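Glycoside hydrolase family 31 (Trueperella pyogenes, PDB 5I0F) degrades cycloalternan, a cyclic glucose tetrasaccharide, probably by hydrolysis, through a covalent glycosyl-enzyme intermediate. Local coordinates at residues 648-660 with 668-680. Sequence-based numbering, arbitrary orientation.
Sequences KPLMRAMFYDHAD and PRQYMLGDELLIN
Arg652 and Met672 form an antiparallel hydrogen-bonded pair, N to O in both directions, and Gly674 N adds a third backbone bond, to Leu650 O (2.9 Å); strand 651-652 is an outermost strand of the antiparallel sheet in the family 31 C-terminal domain, and the hairpin of 671-673 and 677-679 links it to strand 725-728. On the face carrying Arg652 and Met672, three acceptor oxygens lie in the plane of the Arg652 guanidinium and fix its rotation. NE and NH2 grip Pro649 O side-on, while NH1 forms salt bridges to Asp657 OD2 (3.1 Å) and, across the contact, to Asp675 OD1 (2.7 Å, 173° at the hydrogen), which offers its anti lone pair. The bend at chi3 (-54°) turns the otherwise extended arginine into this site, with Gly674 C over one face, toward its rim, and Lys648 CD over the opposite one. Lys648 NZ pairs with Asp657 OD1, and a water links it to Asp675 OD1, so two cations probably offset two nearby carboxylates. From the opposite face of the sheet Met651, extended beyond CG, runs across one face of the Tyr671 ring: its CE lies 4.1 Å from the ring centroid, a CH-pi contact in a Met-aromatic pair. Ile679 CB covers the opposite ring face, and the Tyr671 hydroxyl bonds Phe584 O. Beyond the strand, two bends in the Met654 chain bring SD to 3.5 Å from Leu678 CD1, the side chains crossing at about a right angle.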
# COMPACT_ATOMS: atom_id res chain seq x y z
N LYS A 648 -15.17 9.28 13.37
CA LYS A 648 -14.06 8.72 14.11
C LYS A 648 -13.58 7.34 13.57
O LYS A 648 -14.35 6.59 12.96
CB LYS A 648 -14.43 8.58 15.57
CG LYS A 648 -14.64 9.91 16.27
CD LYS A 648 -14.77 9.67 17.76
CE LYS A 648 -15.20 10.91 18.49
NZ LYS A 648 -15.39 10.56 19.91
N PRO A 649 -12.31 7.01 13.79
CA PRO A 649 -11.83 5.66 13.51
C PRO A 649 -12.44 4.61 14.45
O PRO A 649 -12.92 4.96 15.51
CB PRO A 649 -10.32 5.75 13.77
CG PRO A 649 -10.00 7.19 13.88
CD PRO A 649 -11.24 7.90 14.28
N LEU A 650 -12.39 3.35 14.05
CA LEU A 650 -12.74 2.24 14.94
C LEU A 650 -11.49 1.87 15.72
O LEU A 650 -11.51 1.83 16.93
CB LEU A 650 -13.29 1.05 14.16
CG LEU A 650 -13.70 -0.18 14.96
CD1 LEU A 650 -14.90 0.13 15.85
CD2 LEU A 650 -14.05 -1.32 14.01
N MET A 651 -10.39 1.62 15.01
CA MET A 651 -9.07 1.46 15.62
C MET A 651 -8.47 2.84 15.77
O MET A 651 -8.01 3.43 14.80
CB MET A 651 -8.19 0.55 14.77
CG MET A 651 -6.83 0.25 15.36
SD MET A 651 -6.04 -1.09 14.44
CE MET A 651 -4.55 -1.34 15.42
N ARG A 652 -8.51 3.36 17.00
CA ARG A 652 -8.60 4.81 17.22
C ARG A 652 -7.47 5.30 18.10
O ARG A 652 -7.38 4.93 19.26
CB ARG A 652 -9.97 5.15 17.84
CG ARG A 652 -10.23 6.63 18.14
CD ARG A 652 -11.55 6.82 18.88
NE ARG A 652 -12.65 6.20 18.12
CZ ARG A 652 -13.91 6.12 18.54
NH1 ARG A 652 -14.28 6.64 19.70
NH2 ARG A 652 -14.81 5.52 17.77
N ALA A 653 -6.61 6.15 17.55
CA ALA A 653 -5.58 6.78 18.37
C ALA A 653 -6.21 7.49 19.58
O ALA A 653 -7.35 7.97 19.53
CB ALA A 653 -4.78 7.75 17.55
N MET A 654 -5.45 7.57 20.65
CA MET A 654 -5.94 8.12 21.92
C MET A 654 -6.34 9.59 21.84
O MET A 654 -7.21 10.05 22.58
CB MET A 654 -4.88 7.96 22.99
CG MET A 654 -4.41 6.54 23.18
SD MET A 654 -5.52 5.65 24.26
CE MET A 654 -4.82 6.26 25.79
N PHE A 655 -5.69 10.33 20.94
CA PHE A 655 -5.93 11.76 20.83
C PHE A 655 -7.34 12.12 20.37
O PHE A 655 -7.75 13.25 20.59
CB PHE A 655 -4.86 12.48 19.97
CG PHE A 655 -4.95 12.22 18.49
CD1 PHE A 655 -5.82 12.94 17.70
CD2 PHE A 655 -4.11 11.31 17.88
CE1 PHE A 655 -5.89 12.73 16.33
CE2 PHE A 655 -4.18 11.08 16.51
CZ PHE A 655 -5.06 11.80 15.73
N TYR A 656 -8.08 11.20 19.75
CA TYR A 656 -9.45 11.53 19.32
C TYR A 656 -10.38 11.83 20.50
O TYR A 656 -11.19 12.74 20.42
CB TYR A 656 -10.06 10.44 18.39
CG TYR A 656 -9.45 10.54 17.02
CD1 TYR A 656 -9.83 11.55 16.14
CD2 TYR A 656 -8.45 9.67 16.62
CE1 TYR A 656 -9.24 11.67 14.88
CE2 TYR A 656 -7.84 9.78 15.36
CZ TYR A 656 -8.23 10.78 14.51
OH TYR A 656 -7.63 10.89 13.27
N ASP A 657 -10.24 11.07 21.58
CA ASP A 657 -11.11 11.21 22.74
C ASP A 657 -10.38 11.80 23.96
O ASP A 657 -11.05 12.20 24.90
CB ASP A 657 -11.73 9.86 23.13
CG ASP A 657 -12.50 9.19 21.99
OD1 ASP A 657 -13.24 9.90 21.28
OD2 ASP A 657 -12.37 7.94 21.80
N HIS A 658 -9.04 11.83 23.95
CA HIS A 658 -8.25 12.25 25.13
C HIS A 658 -7.10 13.21 24.80
O HIS A 658 -6.09 13.21 25.50
CB HIS A 658 -7.70 11.01 25.87
CG HIS A 658 -8.76 10.00 26.20
ND1 HIS A 658 -8.94 8.85 25.46
CD2 HIS A 658 -9.72 9.99 27.15
CE1 HIS A 658 -9.96 8.17 25.96
NE2 HIS A 658 -10.45 8.84 26.98
N ALA A 659 -7.28 14.09 23.81
CA ALA A 659 -6.20 15.01 23.38
C ALA A 659 -5.79 16.07 24.41
O ALA A 659 -4.73 16.67 24.27
CB ALA A 659 -6.56 15.70 22.07
N ASP A 660 -6.62 16.35 25.41
CA ASP A 660 -6.20 17.29 26.45
C ASP A 660 -5.28 16.67 27.54
O ASP A 660 -4.89 17.33 28.48
CB ASP A 660 -7.41 18.01 27.07
CG ASP A 660 -8.35 17.07 27.78
OD1 ASP A 660 -8.09 15.85 27.80
OD2 ASP A 660 -9.36 17.56 28.32
N PRO A 668 2.10 5.32 22.41
CA PRO A 668 1.54 5.35 21.06
C PRO A 668 1.04 4.02 20.47
O PRO A 668 0.43 4.06 19.38
CB PRO A 668 2.69 5.91 20.23
CG PRO A 668 3.90 5.36 20.91
CD PRO A 668 3.57 5.40 22.39
N ARG A 669 1.30 2.87 21.11
CA ARG A 669 0.72 1.59 20.65
C ARG A 669 -0.40 1.05 21.56
O ARG A 669 -0.77 -0.13 21.46
CB ARG A 669 1.83 0.55 20.40
CG ARG A 669 2.66 0.86 19.16
CD ARG A 669 3.62 -0.27 18.80
NE ARG A 669 4.54 -0.47 19.92
CZ ARG A 669 5.75 0.08 20.06
NH1 ARG A 669 6.45 -0.16 21.16
NH2 ARG A 669 6.28 0.87 19.12
N GLN A 670 -0.96 1.89 22.42
CA GLN A 670 -2.32 1.63 22.93
C GLN A 670 -3.29 2.40 22.08
O GLN A 670 -2.93 3.41 21.48
CB GLN A 670 -2.57 1.93 24.43
CG GLN A 670 -1.57 2.78 25.16
CD GLN A 670 -1.91 3.00 26.63
OE1 GLN A 670 -1.21 2.53 27.51
NE2 GLN A 670 -2.95 3.79 26.89
N TYR A 671 -4.52 1.91 22.03
CA TYR A 671 -5.53 2.52 21.21
C TYR A 671 -6.92 2.15 21.72
O TYR A 671 -7.07 1.17 22.44
CB TYR A 671 -5.36 2.08 19.75
CG TYR A 671 -5.53 0.59 19.52
CD1 TYR A 671 -4.45 -0.29 19.65
CD2 TYR A 671 -6.78 0.06 19.17
CE1 TYR A 671 -4.61 -1.65 19.45
CE2 TYR A 671 -6.95 -1.29 18.95
CZ TYR A 671 -5.86 -2.15 19.09
OH TYR A 671 -6.03 -3.51 18.91
N MET A 672 -7.90 2.94 21.32
CA MET A 672 -9.28 2.65 21.60
C MET A 672 -9.83 1.79 20.46
O MET A 672 -9.50 2.00 19.28
CB MET A 672 -10.09 3.95 21.75
CG MET A 672 -9.63 4.88 22.87
SD MET A 672 -9.79 4.14 24.51
CE MET A 672 -11.55 3.86 24.63
N LEU A 673 -10.65 0.80 20.82
CA LEU A 673 -11.42 0.06 19.85
C LEU A 673 -12.84 0.53 20.05
O LEU A 673 -13.49 0.12 21.01
CB LEU A 673 -11.33 -1.45 20.07
CG LEU A 673 -12.05 -2.28 19.00
CD1 LEU A 673 -11.36 -2.15 17.66
CD2 LEU A 673 -12.11 -3.74 19.42
N GLY A 674 -13.30 1.43 19.18
CA GLY A 674 -14.55 2.15 19.43
C GLY A 674 -14.48 3.06 20.65
O GLY A 674 -13.40 3.42 21.11
N ASP A 675 -15.64 3.45 21.15
CA ASP A 675 -15.73 4.38 22.29
C ASP A 675 -15.34 3.78 23.62
O ASP A 675 -14.94 4.52 24.50
CB ASP A 675 -17.16 4.89 22.47
CG ASP A 675 -17.62 5.82 21.38
OD1 ASP A 675 -16.85 6.24 20.51
OD2 ASP A 675 -18.81 6.17 21.43
N GLU A 676 -15.51 2.48 23.80
CA GLU A 676 -15.57 1.92 25.16
C GLU A 676 -14.35 1.10 25.62
O GLU A 676 -14.13 0.97 26.83
CB GLU A 676 -16.84 1.08 25.33
CG GLU A 676 -18.14 1.79 24.95
CD GLU A 676 -18.41 3.06 25.76
OE1 GLU A 676 -17.97 3.17 26.93
OE2 GLU A 676 -19.07 3.98 25.23
N LEU A 677 -13.57 0.57 24.69
CA LEU A 677 -12.49 -0.35 25.02
C LEU A 677 -11.13 0.24 24.73
O LEU A 677 -10.88 0.72 23.62
CB LEU A 677 -12.66 -1.67 24.25
CG LEU A 677 -13.94 -2.46 24.49
CD1 LEU A 677 -13.90 -3.72 23.66
CD2 LEU A 677 -14.15 -2.78 25.97
N LEU A 678 -10.25 0.21 25.73
CA LEU A 678 -8.86 0.61 25.58
C LEU A 678 -8.01 -0.67 25.47
O LEU A 678 -8.04 -1.51 26.38
CB LEU A 678 -8.42 1.44 26.80
CG LEU A 678 -6.97 1.93 26.82
CD1 LEU A 678 -6.59 2.56 25.51
CD2 LEU A 678 -6.76 2.94 27.94
N ILE A 679 -7.27 -0.79 24.36
CA ILE A 679 -6.49 -2.00 24.07
C ILE A 679 -4.99 -1.73 24.20
O ILE A 679 -4.52 -0.70 23.74
CB ILE A 679 -6.72 -2.51 22.62
CG1 ILE A 679 -8.19 -2.36 22.18
CG2 ILE A 679 -6.20 -3.94 22.48
CD1 ILE A 679 -9.19 -3.07 23.05
N ASN A 680 -4.24 -2.68 24.74
CA ASN A 680 -2.80 -2.54 24.85
C ASN A 680 -2.08 -3.86 24.58
O ASN A 680 -1.72 -4.58 25.55
CB ASN A 680 -2.39 -1.93 26.20
CG ASN A 680 -0.92 -1.55 26.24
OD1 ASN A 680 -0.23 -1.56 25.21
ND2 ASN A 680 -0.43 -1.21 27.43
O HOH W 1 -17.50 8.71 19.46
O HOH W 2 -13.76 7.05 24.23